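Local coordinates for protein CalS13 (Micromonospora echinospora, PDB 4ZAS) that probably acts as a pyridoxal phosphate-dependent sugar aminotransferase and binds dTDP-4-keto-6-deoxyglucose, at residues G82-A94 / E117-R129. Residues are numbered along the deposited sequence; the frame is centred on the assembly and turned at random.
Sequences GTAGLHLALSLAA and EGTNWPILANGLR
Two helices of the large domain, which has the type I fold of PLP-dependent enzymes as in this family, pack here through H87 of 82-94 and P122 of the short 121-125, with N126, just past its end, adding a hydrogen bond. They cross at -47°, with their axes 8.7 Å apart. Both lie beside the mixed sheet, where L90 also touches A157 of strand 155-161. At the cofactor end, G82 N and T83 OG1 bond to the phosphate oxygens of the modified lysine at position 222. T83 has its OG1 beside the backbone N (chi1 -49°), which puts CG2 anti to it and against P122 CG at 3.6 Å. The P122 ring is a knob into the hole formed by T83, L86, H87 and L90.

N126 is the polar link. Its ND2 donates to H87 O at 2.9 Å, nearly straight (167°) and on a carbonyl lone pair. ND2 also donates, more obliquely, to P122 O at 3.1 Å; the two bonds restrain the amide's rotation. OD1 lies 3.2 Å from S91 CA. A leucine in its place would probably leave H87 O without this donor and P122 O without its side-chain bond. A water in the plane of the H87 ring, at its edge, lies 3.1 Å from NE2 and also bonds A125 O.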
loop_
_atom_site.group_PDB
_atom_site.type_symbol
_atom_site.label_atom_id
_atom_site.label_comp_id
_atom_site.label_asym_id
_atom_site.label_seq_id
_atom_site.Cartn_x
_atom_site.Cartn_y
_atom_site.Cartn_z
ATOM N N GLY A 82 7.522 -2.803 2.687
ATOM C CA GLY A 82 8.816 -2.612 2.059
ATOM C C GLY A 82 8.740 -2.339 0.566
ATOM O O GLY A 82 9.492 -1.526 0.026
ATOM N N THR A 83 7.843 -3.035 -0.115
ATOM C CA THR A 83 7.660 -2.847 -1.545
ATOM C C THR A 83 7.221 -1.403 -1.832
ATOM O O THR A 83 7.648 -0.785 -2.816
ATOM C CB THR A 83 6.633 -3.830 -2.091
ATOM O OG1 THR A 83 6.943 -5.153 -1.641
ATOM C CG2 THR A 83 6.602 -3.792 -3.595
ATOM N N ALA A 84 6.350 -0.871 -0.975
ATOM C CA ALA A 84 5.925 0.519 -1.109
ATOM C C ALA A 84 7.114 1.449 -0.849
ATOM O O ALA A 84 7.223 2.487 -1.494
ATOM C CB ALA A 84 4.766 0.835 -0.177
ATOM N N GLY A 85 8.004 1.082 0.082
ATOM C CA GLY A 85 9.218 1.853 0.294
ATOM C C GLY A 85 10.025 1.939 -1.006
ATOM O O GLY A 85 10.521 3.006 -1.386
ATOM N N LEU A 86 10.128 0.815 -1.715
ATOM C CA LEU A 86 10.861 0.793 -2.973
ATOM C C LEU A 86 10.118 1.577 -4.040
ATOM O O LEU A 86 10.738 2.301 -4.827
ATOM C CB LEU A 86 11.117 -0.646 -3.452
ATOM C CG LEU A 86 12.171 -1.407 -2.642
ATOM C CD1 LEU A 86 11.972 -2.909 -2.750
ATOM C CD2 LEU A 86 13.570 -1.024 -3.068
ATOM N N HIS A 87 8.799 1.408 -4.090
ATOM C CA HIS A 87 7.971 2.130 -5.063
ATOM C C HIS A 87 8.204 3.641 -4.909
ATOM O O HIS A 87 8.525 4.329 -5.874
ATOM C CB HIS A 87 6.500 1.739 -4.875
ATOM C CG HIS A 87 5.594 2.123 -6.010
ATOM N ND1 HIS A 87 5.582 3.379 -6.577
ATOM C CD2 HIS A 87 4.651 1.406 -6.670
ATOM C CE1 HIS A 87 4.675 3.419 -7.537
ATOM N NE2 HIS A 87 4.093 2.237 -7.609
ATOM N N LEU A 88 8.106 4.119 -3.673
ATOM C CA LEU A 88 8.338 5.508 -3.315
ATOM C C LEU A 88 9.784 5.982 -3.626
ATOM O O LEU A 88 9.998 7.070 -4.181
ATOM C CB LEU A 88 8.039 5.691 -1.826
ATOM C CG LEU A 88 8.074 7.104 -1.233
ATOM C CD1 LEU A 88 7.025 7.961 -1.869
ATOM C CD2 LEU A 88 7.929 7.090 0.303
ATOM N N ALA A 89 10.778 5.173 -3.270
ATOM C CA ALA A 89 12.155 5.576 -3.496
ATOM C C ALA A 89 12.458 5.716 -4.984
ATOM O O ALA A 89 13.040 6.704 -5.419
ATOM C CB ALA A 89 13.098 4.583 -2.850
ATOM N N LEU A 90 12.023 4.747 -5.771
ATOM C CA LEU A 90 12.298 4.768 -7.197
ATOM C C LEU A 90 11.604 5.921 -7.932
ATOM O O LEU A 90 12.069 6.362 -9.000
ATOM C CB LEU A 90 11.892 3.425 -7.800
ATOM C CG LEU A 90 12.896 2.358 -7.366
ATOM C CD1 LEU A 90 12.397 0.988 -7.721
ATOM C CD2 LEU A 90 14.251 2.623 -8.015
ATOM N N SER A 91 10.528 6.445 -7.340
ATOM C CA SER A 91 9.815 7.564 -7.927
ATOM C C SER A 91 10.719 8.815 -8.004
ATOM O O SER A 91 10.505 9.687 -8.845
ATOM C CB SER A 91 8.557 7.876 -7.125
ATOM O OG SER A 91 8.861 8.674 -5.997
ATOM N N LEU A 92 11.751 8.866 -7.161
ATOM C CA LEU A 92 12.761 9.922 -7.206
ATOM C C LEU A 92 13.511 9.891 -8.520
ATOM O O LEU A 92 13.919 10.936 -9.054
ATOM C CB LEU A 92 13.755 9.759 -6.071
ATOM C CG LEU A 92 13.197 9.917 -4.666
ATOM C CD1 LEU A 92 14.262 9.514 -3.660
ATOM C CD2 LEU A 92 12.754 11.335 -4.452
ATOM N N ALA A 93 13.727 8.676 -9.010
ATOM C CA ALA A 93 14.439 8.468 -10.261
ATOM C C ALA A 93 13.549 8.831 -11.440
ATOM O O ALA A 93 13.953 9.559 -12.347
ATOM C CB ALA A 93 14.899 7.037 -10.363
ATOM N N ALA A 94 12.322 8.324 -11.402
ATOM C CA ALA A 94 11.341 8.553 -12.454
ATOM C C ALA A 94 10.869 10.009 -12.510
ATOM O O ALA A 94 10.715 10.572 -13.589
ATOM C CB ALA A 94 10.167 7.631 -12.253
ATOM N N GLU A 117 10.398 -10.626 -5.666
ATOM C CA GLU A 117 9.826 -9.812 -6.745
ATOM C C GLU A 117 9.449 -8.385 -6.299
ATOM O O GLU A 117 9.472 -7.457 -7.103
ATOM C CB GLU A 117 8.588 -10.487 -7.347
ATOM C CG GLU A 117 8.880 -11.709 -8.226
ATOM C CD GLU A 117 9.012 -13.041 -7.470
ATOM O OE1 GLU A 117 9.027 -13.069 -6.218
ATOM O OE2 GLU A 117 9.053 -14.075 -8.159
ATOM N N GLY A 118 9.141 -8.196 -5.019
ATOM C CA GLY A 118 8.829 -6.868 -4.509
ATOM C C GLY A 118 9.962 -5.882 -4.717
ATOM O O GLY A 118 9.773 -4.667 -4.727
ATOM N N THR A 119 11.162 -6.411 -4.889
ATOM C CA THR A 119 12.310 -5.577 -5.180
ATOM C C THR A 119 12.178 -4.939 -6.551
ATOM O O THR A 119 12.481 -3.772 -6.723
ATOM C CB THR A 119 13.610 -6.392 -5.119
ATOM O OG1 THR A 119 13.776 -6.913 -3.793
ATOM C CG2 THR A 119 14.821 -5.525 -5.482
ATOM N N ASN A 120 11.678 -5.684 -7.521
ATOM C CA ASN A 120 11.825 -5.263 -8.905
ATOM C C ASN A 120 10.547 -4.725 -9.578
ATOM O O ASN A 120 10.620 -3.847 -10.442
ATOM C CB ASN A 120 12.372 -6.431 -9.724
ATOM C CG ASN A 120 13.796 -6.787 -9.345
ATOM O OD1 ASN A 120 14.629 -5.909 -9.144
ATOM N ND2 ASN A 120 14.079 -8.081 -9.239
ATOM N N TRP A 121 9.380 -5.219 -9.188
ATOM C CA TRP A 121 8.164 -4.731 -9.826
ATOM C C TRP A 121 7.916 -3.238 -9.620
ATOM O O TRP A 121 7.353 -2.607 -10.508
ATOM C CB TRP A 121 6.945 -5.525 -9.361
ATOM C CG TRP A 121 6.898 -7.017 -9.740
ATOM C CD1 TRP A 121 5.997 -7.925 -9.269
ATOM C CD2 TRP A 121 7.764 -7.755 -10.638
ATOM N NE1 TRP A 121 6.236 -9.163 -9.803
ATOM C CE2 TRP A 121 7.311 -9.090 -10.645
ATOM C CE3 TRP A 121 8.875 -7.421 -11.426
ATOM C CZ2 TRP A 121 7.919 -10.088 -11.413
ATOM C CZ3 TRP A 121 9.479 -8.419 -12.192
ATOM C CH2 TRP A 121 9.002 -9.732 -12.173
ATOM N N PRO A 122 8.335 -2.664 -8.475
ATOM C CA PRO A 122 8.283 -1.200 -8.361
ATOM C C PRO A 122 9.068 -0.473 -9.444
ATOM O O PRO A 122 8.745 0.682 -9.737
ATOM C CB PRO A 122 8.897 -0.928 -6.994
ATOM C CG PRO A 122 8.511 -2.102 -6.201
ATOM C CD PRO A 122 8.562 -3.282 -7.156
ATOM N N ILE A 123 10.069 -1.125 -10.034
ATOM C CA ILE A 123 10.736 -0.501 -11.157
ATOM C C ILE A 123 9.706 -0.314 -12.258
ATOM O O ILE A 123 9.603 0.767 -12.839
ATOM C CB ILE A 123 11.928 -1.321 -11.667
ATOM C CG1 ILE A 123 13.016 -1.453 -10.589
ATOM C CG2 ILE A 123 12.490 -0.691 -12.930
ATOM C CD1 ILE A 123 14.072 -2.502 -10.946
ATOM N N LEU A 124 8.909 -1.348 -12.517
ATOM C CA LEU A 124 7.925 -1.275 -13.604
ATOM C C LEU A 124 6.747 -0.349 -13.270
ATOM O O LEU A 124 6.260 0.370 -14.148
ATOM C CB LEU A 124 7.418 -2.677 -13.988
ATOM C CG LEU A 124 8.494 -3.734 -14.346
ATOM C CD1 LEU A 124 7.875 -5.114 -14.593
ATOM C CD2 LEU A 124 9.395 -3.331 -15.514
ATOM N N ALA A 125 6.320 -0.330 -12.010
ATOM C CA ALA A 125 5.211 0.534 -11.593
ATOM C C ALA A 125 5.567 2.008 -11.789
ATOM O O ALA A 125 4.703 2.834 -12.072
ATOM C CB ALA A 125 4.833 0.265 -10.142
ATOM N N ASN A 126 6.852 2.323 -11.681
ATOM C CA ASN A 126 7.324 3.679 -11.911
ATOM C C ASN A 126 7.604 3.942 -13.386
ATOM O O ASN A 126 8.133 4.992 -13.733
ATOM C CB ASN A 126 8.585 3.935 -11.100
ATOM C CG ASN A 126 8.301 4.452 -9.711
ATOM O OD1 ASN A 126 7.873 5.606 -9.544
ATOM N ND2 ASN A 126 8.557 3.615 -8.696
ATOM N N GLY A 127 7.261 3.000 -14.258
ATOM C CA GLY A 127 7.409 3.218 -15.689
ATOM C C GLY A 127 8.830 3.212 -16.224
ATOM O O GLY A 127 9.100 3.725 -17.301
ATOM N N LEU A 128 9.740 2.595 -15.482
ATOM C CA LEU A 128 11.126 2.471 -15.908
ATOM C C LEU A 128 11.403 1.062 -16.437
ATOM O O LEU A 128 10.688 0.121 -16.104
ATOM C CB LEU A 128 12.071 2.802 -14.748
ATOM C CG LEU A 128 11.992 4.235 -14.212
ATOM C CD1 LEU A 128 12.685 4.344 -12.871
ATOM C CD2 LEU A 128 12.579 5.239 -15.206
ATOM N N ARG A 129 12.425 0.937 -17.280
ATOM C CA ARG A 129 12.891 -0.351 -17.807
ATOM C C ARG A 129 13.807 -1.066 -16.808
ATOM O O ARG A 129 14.626 -0.427 -16.137
ATOM C CB ARG A 129 13.672 -0.152 -19.106
ATOM C CG ARG A 129 12.851 0.238 -20.306
ATOM C CD ARG A 129 13.770 0.621 -21.474
ATOM N NE ARG A 129 13.020 0.983 -22.677
ATOM C CZ ARG A 129 12.437 2.167 -22.866
ATOM N NH1 ARG A 129 12.522 3.114 -21.935
ATOM N NH2 ARG A 129 11.772 2.411 -23.990
HETATM O O HOH W 1 2.426 2.927 -10.180
#